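Local atomic coordinates of putative nucleoprotein (Infectious salmon anemia virus, PDB entry 4EWC), a protein that encapsidates the negative-strand viral RNA, shielding it from nucleases and forming the ribonucleoprotein that serves as template for transcription and replication. Residues A[269-273]-A[295-301]; A[340-344]-A[356-360]. Residue numbers count along the deposited sequence, not the author numbering.

How the interactions relate
Followed from the N terminus, the chain leaves helix 253-269, turns through 269-273, runs through helix 279-284 and a loop, and comes back at 295-301. Interaction 1 closes that excursion of 21 intervening residues near the centre of the chain. Helix 302-305 and helix 315-326 follow, and the chain then enters helix 334-346. Interaction 2 closes a tighter connection, in which helix 350-358 folds back on helix 334-346 about 25 Å from the centre of the chain. The two closures come in series, neither enclosing nor crossing the other, with their centres about 24 Å apart. Helix 315-326 touches both contacts, and 295-301, 340-344 and 356-360 all belong to the helical bundle family region.

Interaction 1 of 2, residues A[269-273]-A[295-301]; sequences LSADQ and AEGANIP
The amide of Gln273 grips a pair of consecutive beta turns: Gly297 N donates to Gln273 OE1 (2.7 Å, 161° at the hydrogen), while Gln273 NE2 gives a weak bond to Ala295 O at 3.0 Å. Glutamine (chi1 -93°, between wells; chi2 t) suits this place because one group both accepts and donates; its NE2 also bonds Pro277 O. The first turn, Ala295 to Ala298, is type II, closed by Ala298 N to Ala295 O (3.2 Å), with Glu296 at -55/138° and Gly297 at 69/10°, a positive phi that favours glycine. The second, type I from Gly297 to Ile300, is closed by Ile300 N to Gly297 O (2.9 Å) and leads to Pro301, N-cap of the following helix. Segment 269-273 is turn-like, with a weakly bonded helix about 272-273.

Asp272 is salt-bridged to Arg182 and Glu296 to Lys266. Phe107 of helix 96-114 packs on Gln273, Ala298 and Asn299. Asn299 (chi1 p) points toward 269-273, its ND2 3.9 Å from Leu269 CD1. Leu269 (chi1 m, chi2 t) supplies the apolar packing, its CD1 4.0 Å from Pro301 CD and 4.4 Å from Ile300 CG1; the same methyl approaches Asn299 O at 3.4 Å.

Interaction 2 of 2, residues A[340-344]-A[356-360]; sequences QKKVR and TSALK
Thr356, Gln340 and Ser357, with Arg344 almost level, lose the most surface where helix 334-346 meets the C-terminal end of helix 350-358 in a helical hairpin. Segment 340-344 is regular helix (Arg344 N to Gln340 O, 2.8 Å), and the backbones come closest at Arg344 and Thr356, CA atoms 6.0 Å apart. Thr356 (chi1 m) is small enough to fit here: its CG2 lies 3.7 Å from Arg344 N and 4.1 Å from Gln340 CG, and its OG1 bonds back to Gln352 O. Gln340, chi1 and chi2 both t, extends so that NE2 donates to Thr356 O (2.9 Å, 165°), which also accepts from Leu359 N (3.2 Å); Leu359, at -74/124°, is no longer helical. Ser357 OG receives Arg344 NE at 2.8 Å, near the guanidinium plane. Val343 and Leu359 point toward the partner segment and also touch Met321 of helix 315-326; Leu359 packs on helix 369-381 too. The chemistry implies a join of two polar side-chain bonds around a packed threonine methyl, without a salt bridge between the segments.

Interaction 1 of 2, residues A[269-273]-A[295-301]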
ATOM      1  N   LEU A 269       6.326  -9.936  22.604  1.00 47.73           N
ATOM      2  CA  LEU A 269       7.681  -9.596  22.214  1.00 46.91           C
ATOM      3  C   LEU A 269       7.793  -9.150  20.760  1.00 49.72           C
ATOM      4  O   LEU A 269       8.816  -8.606  20.370  1.00 53.72           O
ATOM      5  CB  LEU A 269       8.607 -10.786  22.432  1.00 46.62           C
ATOM      6  CG  LEU A 269       8.807 -11.197  23.873  1.00 50.15           C
ATOM      7  CD1 LEU A 269       9.769 -12.361  23.911  1.00 52.24           C
ATOM      8  CD2 LEU A 269       9.310 -10.041  24.707  1.00 47.25           C
ATOM      9  N   SER A 270       6.762  -9.386  19.954  1.00 47.01           N
ATOM     10  CA  SER A 270       6.861  -9.063  18.533  1.00 46.93           C
ATOM     11  C   SER A 270       6.956  -7.551  18.277  1.00 49.31           C
ATOM     12  O   SER A 270       7.430  -7.118  17.230  1.00 54.02           O
ATOM     13  CB  SER A 270       5.739  -9.722  17.710  1.00 45.02           C
ATOM     14  OG  SER A 270       4.459  -9.286  18.121  1.00 51.09           O
ATOM     15  N   ALA A 271       6.553  -6.748  19.255  1.00 52.82           N
ATOM     16  CA  ALA A 271       6.648  -5.300  19.124  1.00 49.52           C
ATOM     17  C   ALA A 271       8.096  -4.855  19.192  1.00 55.87           C
ATOM     18  O   ALA A 271       8.473  -3.864  18.567  1.00 58.77           O
ATOM     19  CB  ALA A 271       5.821  -4.598  20.187  1.00 54.46           C
ATOM     20  N   ASP A 272       8.920  -5.587  19.931  1.00 55.25           N
ATOM     21  CA  ASP A 272      10.352  -5.287  19.966  1.00 50.17           C
ATOM     22  C   ASP A 272      11.007  -5.479  18.623  1.00 54.55           C
ATOM     23  O   ASP A 272      11.923  -4.741  18.260  1.00 58.60           O
ATOM     24  CB  ASP A 272      11.073  -6.143  20.994  1.00 51.15           C
ATOM     25  CG  ASP A 272      10.433  -6.060  22.366  1.00 70.80           C
ATOM     26  OD1 ASP A 272       9.634  -5.119  22.622  1.00 66.72           O
ATOM     27  OD2 ASP A 272      10.736  -6.951  23.197  1.00 72.59           O
ATOM     28  N   GLN A 273      10.558  -6.478  17.875  1.00 49.09           N
ATOM     29  CA  GLN A 273      11.160  -6.710  16.570  1.00 52.09           C
ATOM     30  C   GLN A 273      10.765  -5.632  15.583  1.00 49.38           C
ATOM     31  O   GLN A 273      11.353  -5.527  14.519  1.00 51.18           O
ATOM     32  CB  GLN A 273      10.823  -8.099  16.046  1.00 46.38           C
ATOM     33  CG  GLN A 273      11.858  -9.107  16.405  1.00 44.37           C
ATOM     34  CD  GLN A 273      11.523 -10.457  15.852  1.00 48.13           C
ATOM     35  OE1 GLN A 273      10.639 -11.145  16.363  1.00 49.44           O
ATOM     36  NE2 GLN A 273      12.204 -10.844  14.777  1.00 46.30           N
ATOM     37  N   ALA A 295      13.452 -14.443  10.997  1.00 41.77           N
ATOM     38  CA  ALA A 295      13.892 -14.483  12.385  1.00 41.87           C
ATOM     39  C   ALA A 295      12.821 -14.052  13.391  1.00 44.65           C
ATOM     40  O   ALA A 295      13.164 -13.646  14.503  1.00 47.27           O
ATOM     41  CB  ALA A 295      15.138 -13.648  12.564  1.00 38.94           C
ATOM     42  N   GLU A 296      11.542 -14.141  13.021  1.00 40.33           N
ATOM     43  CA  GLU A 296      10.481 -13.762  13.949  1.00 44.30           C
ATOM     44  C   GLU A 296      10.598 -14.528  15.273  1.00 46.10           C
ATOM     45  O   GLU A 296      10.916 -15.706  15.283  1.00 47.21           O
ATOM     46  CB  GLU A 296       9.085 -13.927  13.326  1.00 43.11           C
ATOM     47  CG  GLU A 296       8.526 -15.338  13.330  1.00 42.80           C
ATOM     48  CD  GLU A 296       7.327 -15.492  12.403  1.00 47.27           C
ATOM     49  OE1 GLU A 296       6.158 -15.587  12.887  1.00 42.01           O
ATOM     50  OE2 GLU A 296       7.571 -15.502  11.175  1.00 42.74           O
ATOM     51  N   GLY A 297      10.397 -13.838  16.388  1.00 41.41           N
ATOM     52  CA  GLY A 297      10.333 -14.481  17.690  1.00 41.32           C
ATOM     53  C   GLY A 297      11.631 -15.061  18.204  1.00 48.11           C
ATOM     54  O   GLY A 297      11.639 -15.789  19.201  1.00 48.14           O
ATOM     55  N   ALA A 298      12.729 -14.740  17.525  1.00 47.10           N
ATOM     56  CA  ALA A 298      14.082 -15.131  17.954  1.00 48.76           C
ATOM     57  C   ALA A 298      14.398 -14.934  19.467  1.00 53.16           C
ATOM     58  O   ALA A 298      15.189 -15.683  20.045  1.00 53.33           O
ATOM     59  CB  ALA A 298      15.110 -14.426  17.095  1.00 45.33           C
ATOM     60  N   ASN A 299      13.770 -13.949  20.102  1.00 50.26           N
ATOM     61  CA  ASN A 299      14.001 -13.690  21.518  1.00 54.83           C
ATOM     62  C   ASN A 299      12.943 -14.268  22.477  1.00 58.41           C
ATOM     63  O   ASN A 299      12.858 -13.841  23.643  1.00 56.93           O
ATOM     64  CB  ASN A 299      14.076 -12.181  21.760  1.00 54.77           C
ATOM     65  CG  ASN A 299      12.812 -11.469  21.324  1.00 55.32           C
ATOM     66  OD1 ASN A 299      12.137 -11.904  20.376  1.00 57.35           O
ATOM     67  ND2 ASN A 299      12.479 -10.372  22.002  1.00 56.96           N
ATOM     68  N   ILE A 300      12.114 -15.195  22.001  1.00 52.32           N
ATOM     69  CA  ILE A 300      11.188 -15.875  22.899  1.00 51.00           C
ATOM     70  C   ILE A 300      12.012 -16.755  23.819  1.00 52.38           C
ATOM     71  O   ILE A 300      12.867 -17.498  23.351  1.00 52.21           O
ATOM     72  CB  ILE A 300      10.186 -16.747  22.150  1.00 46.27           C
ATOM     73  CG1 ILE A 300       9.207 -15.876  21.377  1.00 47.19           C
ATOM     74  CG2 ILE A 300       9.447 -17.642  23.105  1.00 47.68           C
ATOM     75  CD1 ILE A 300       8.372 -16.647  20.391  1.00 44.26           C
ATOM     76  N   PRO A 301      11.779 -16.648  25.137  1.00 54.81           N
ATOM     77  CA  PRO A 301      12.508 -17.401  26.166  1.00 54.49           C
ATOM     78  C   PRO A 301      12.546 -18.900  25.871  1.00 54.69           C
ATOM     79  O   PRO A 301      11.492 -19.526  25.706  1.00 53.30           O
ATOM     80  CB  PRO A 301      11.710 -17.106  27.441  1.00 48.09           C
ATOM     81  CG  PRO A 301      11.084 -15.784  27.197  1.00 44.57           C
ATOM     82  CD  PRO A 301      10.785 -15.730  25.726  1.00 51.88           C
TER

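Interaction 2 of 2, residues A[340-344]-A[356-360]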
ATOM      1  N   GLN A 340      18.291 -30.678  10.884  1.00 58.67           N
ATOM      2  CA  GLN A 340      17.900 -30.877   9.495  1.00 56.65           C
ATOM      3  C   GLN A 340      16.501 -31.461   9.401  1.00 60.76           C
ATOM      4  O   GLN A 340      15.693 -31.050   8.565  1.00 61.40           O
ATOM      5  CB  GLN A 340      18.862 -31.824   8.807  1.00 59.41           C
ATOM      6  CG  GLN A 340      18.836 -31.656   7.307  1.00 64.12           C
ATOM      7  CD  GLN A 340      19.821 -32.548   6.597  1.00 60.48           C
ATOM      8  OE1 GLN A 340      20.336 -33.509   7.171  1.00 59.22           O
ATOM      9  NE2 GLN A 340      20.092 -32.234   5.335  1.00 58.72           N
ATOM     10  N   LYS A 341      16.237 -32.434  10.265  1.00 59.66           N
ATOM     11  CA  LYS A 341      14.959 -33.105  10.322  1.00 59.77           C
ATOM     12  C   LYS A 341      13.872 -32.113  10.729  1.00 58.24           C
ATOM     13  O   LYS A 341      12.770 -32.128  10.196  1.00 56.67           O
ATOM     14  CB  LYS A 341      15.038 -34.269  11.319  1.00 66.86           C
ATOM     15  CG  LYS A 341      13.683 -34.819  11.802  1.00 72.67           C
ATOM     16  CD  LYS A 341      13.817 -35.564  13.128  1.00 77.39           C
ATOM     17  CE  LYS A 341      14.553 -34.720  14.194  1.00 80.16           C
ATOM     18  NZ  LYS A 341      13.830 -33.488  14.604  1.00 74.14           N
ATOM     19  N   LYS A 342      14.193 -31.240  11.672  1.00 59.67           N
ATOM     20  CA  LYS A 342      13.242 -30.223  12.094  1.00 61.41           C
ATOM     21  C   LYS A 342      12.938 -29.268  10.955  1.00 57.30           C
ATOM     22  O   LYS A 342      11.763 -28.972  10.692  1.00 53.48           O
ATOM     23  CB  LYS A 342      13.753 -29.458  13.306  1.00 59.01           C
ATOM     24  CG  LYS A 342      13.692 -30.261  14.568  1.00 60.03           C
ATOM     25  CD  LYS A 342      14.333 -29.514  15.703  1.00 70.27           C
ATOM     26  CE  LYS A 342      14.376 -30.362  16.955  1.00 67.90           C
ATOM     27  NZ  LYS A 342      14.998 -29.602  18.072  1.00 72.38           N
ATOM     28  N   VAL A 343      13.987 -28.800  10.277  1.00 52.37           N
ATOM     29  CA  VAL A 343      13.781 -27.925   9.140  1.00 50.15           C
ATOM     30  C   VAL A 343      12.979 -28.607   8.039  1.00 51.09           C
ATOM     31  O   VAL A 343      12.076 -27.989   7.470  1.00 49.19           O
ATOM     32  CB  VAL A 343      15.088 -27.371   8.574  1.00 52.43           C
ATOM     33  CG1 VAL A 343      14.807 -26.399   7.428  1.00 49.76           C
ATOM     34  CG2 VAL A 343      15.861 -26.663   9.655  1.00 53.42           C
ATOM     35  N   ARG A 344      13.286 -29.872   7.748  1.00 53.40           N
ATOM     36  CA  ARG A 344      12.555 -30.609   6.712  1.00 46.31           C
ATOM     37  C   ARG A 344      11.077 -30.635   7.017  1.00 43.43           C
ATOM     38  O   ARG A 344      10.269 -30.373   6.140  1.00 47.99           O
ATOM     39  CB  ARG A 344      13.102 -32.034   6.492  1.00 49.24           C
ATOM     40  CG  ARG A 344      12.795 -32.588   5.085  1.00 49.95           C
ATOM     41  CD  ARG A 344      13.500 -33.910   4.802  1.00 47.09           C
ATOM     42  NE  ARG A 344      13.364 -34.354   3.419  1.00 47.59           N
ATOM     43  CZ  ARG A 344      12.256 -34.884   2.896  1.00 53.49           C
ATOM     44  NH1 ARG A 344      11.160 -35.012   3.633  1.00 51.05           N
ATOM     45  NH2 ARG A 344      12.235 -35.282   1.623  1.00 52.97           N
ATOM     46  N   THR A 356      16.446 -28.734   1.535  1.00 50.15           N
ATOM     47  CA  THR A 356      16.867 -28.987   2.913  1.00 53.64           C
ATOM     48  C   THR A 356      17.719 -30.265   3.078  1.00 55.05           C
ATOM     49  O   THR A 356      18.760 -30.253   3.732  1.00 57.19           O
ATOM     50  CB  THR A 356      15.641 -29.072   3.864  1.00 55.23           C
ATOM     51  OG1 THR A 356      14.956 -27.814   3.892  1.00 54.16           O
ATOM     52  CG2 THR A 356      16.067 -29.464   5.281  1.00 52.37           C
ATOM     53  N   SER A 357      17.270 -31.372   2.496  1.00 53.62           N
ATOM     54  CA  SER A 357      18.004 -32.631   2.621  1.00 52.73           C
ATOM     55  C   SER A 357      19.322 -32.566   1.870  1.00 55.58           C
ATOM     56  O   SER A 357      20.292 -33.214   2.248  1.00 59.55           O
ATOM     57  CB  SER A 357      17.181 -33.799   2.107  1.00 46.84           C
ATOM     58  OG  SER A 357      16.108 -34.098   2.978  1.00 51.88           O
ATOM     59  N   ALA A 358      19.339 -31.780   0.802  1.00 53.71           N
ATOM     60  CA  ALA A 358      20.533 -31.576   0.013  1.00 48.81           C
ATOM     61  C   ALA A 358      21.704 -30.987   0.814  1.00 56.24           C
ATOM     62  O   ALA A 358      22.863 -31.132   0.426  1.00 64.51           O
ATOM     63  CB  ALA A 358      20.216 -30.719  -1.199  1.00 48.52           C
ATOM     64  N   LEU A 359      21.428 -30.326   1.932  1.00 61.52           N
ATOM     65  CA  LEU A 359      22.521 -29.808   2.771  1.00 64.51           C
ATOM     66  C   LEU A 359      23.207 -30.934   3.523  1.00 69.51           C
ATOM     67  O   LEU A 359      22.571 -31.690   4.263  1.00 65.35           O
ATOM     68  CB  LEU A 359      22.037 -28.776   3.773  1.00 59.20           C
ATOM     69  CG  LEU A 359      21.522 -27.467   3.194  1.00 63.42           C
ATOM     70  CD1 LEU A 359      20.619 -26.822   4.220  1.00 60.28           C
ATOM     71  CD2 LEU A 359      22.670 -26.542   2.817  1.00 59.86           C
ATOM     72  N   LYS A 360      24.518 -31.033   3.337  1.00 71.48           N
ATOM     73  CA  LYS A 360      25.282 -32.084   3.977  1.00 68.89           C
ATOM     74  C   LYS A 360      26.536 -31.540   4.636  1.00 73.73           C
ATOM     75  O   LYS A 360      27.238 -30.685   4.077  1.00 72.59           O
ATOM     76  CB  LYS A 360      25.606 -33.174   2.969  1.00 73.91           C
ATOM     77  CG  LYS A 360      24.429 -34.092   2.732  1.00 76.37           C
ATOM     78  CD  LYS A 360      24.475 -34.742   1.369  1.00 80.24           C
ATOM     79  CE  LYS A 360      23.308 -35.692   1.228  1.00 83.14           C
ATOM     80  NZ  LYS A 360      23.155 -36.171  -0.168  1.00 92.12           N
TER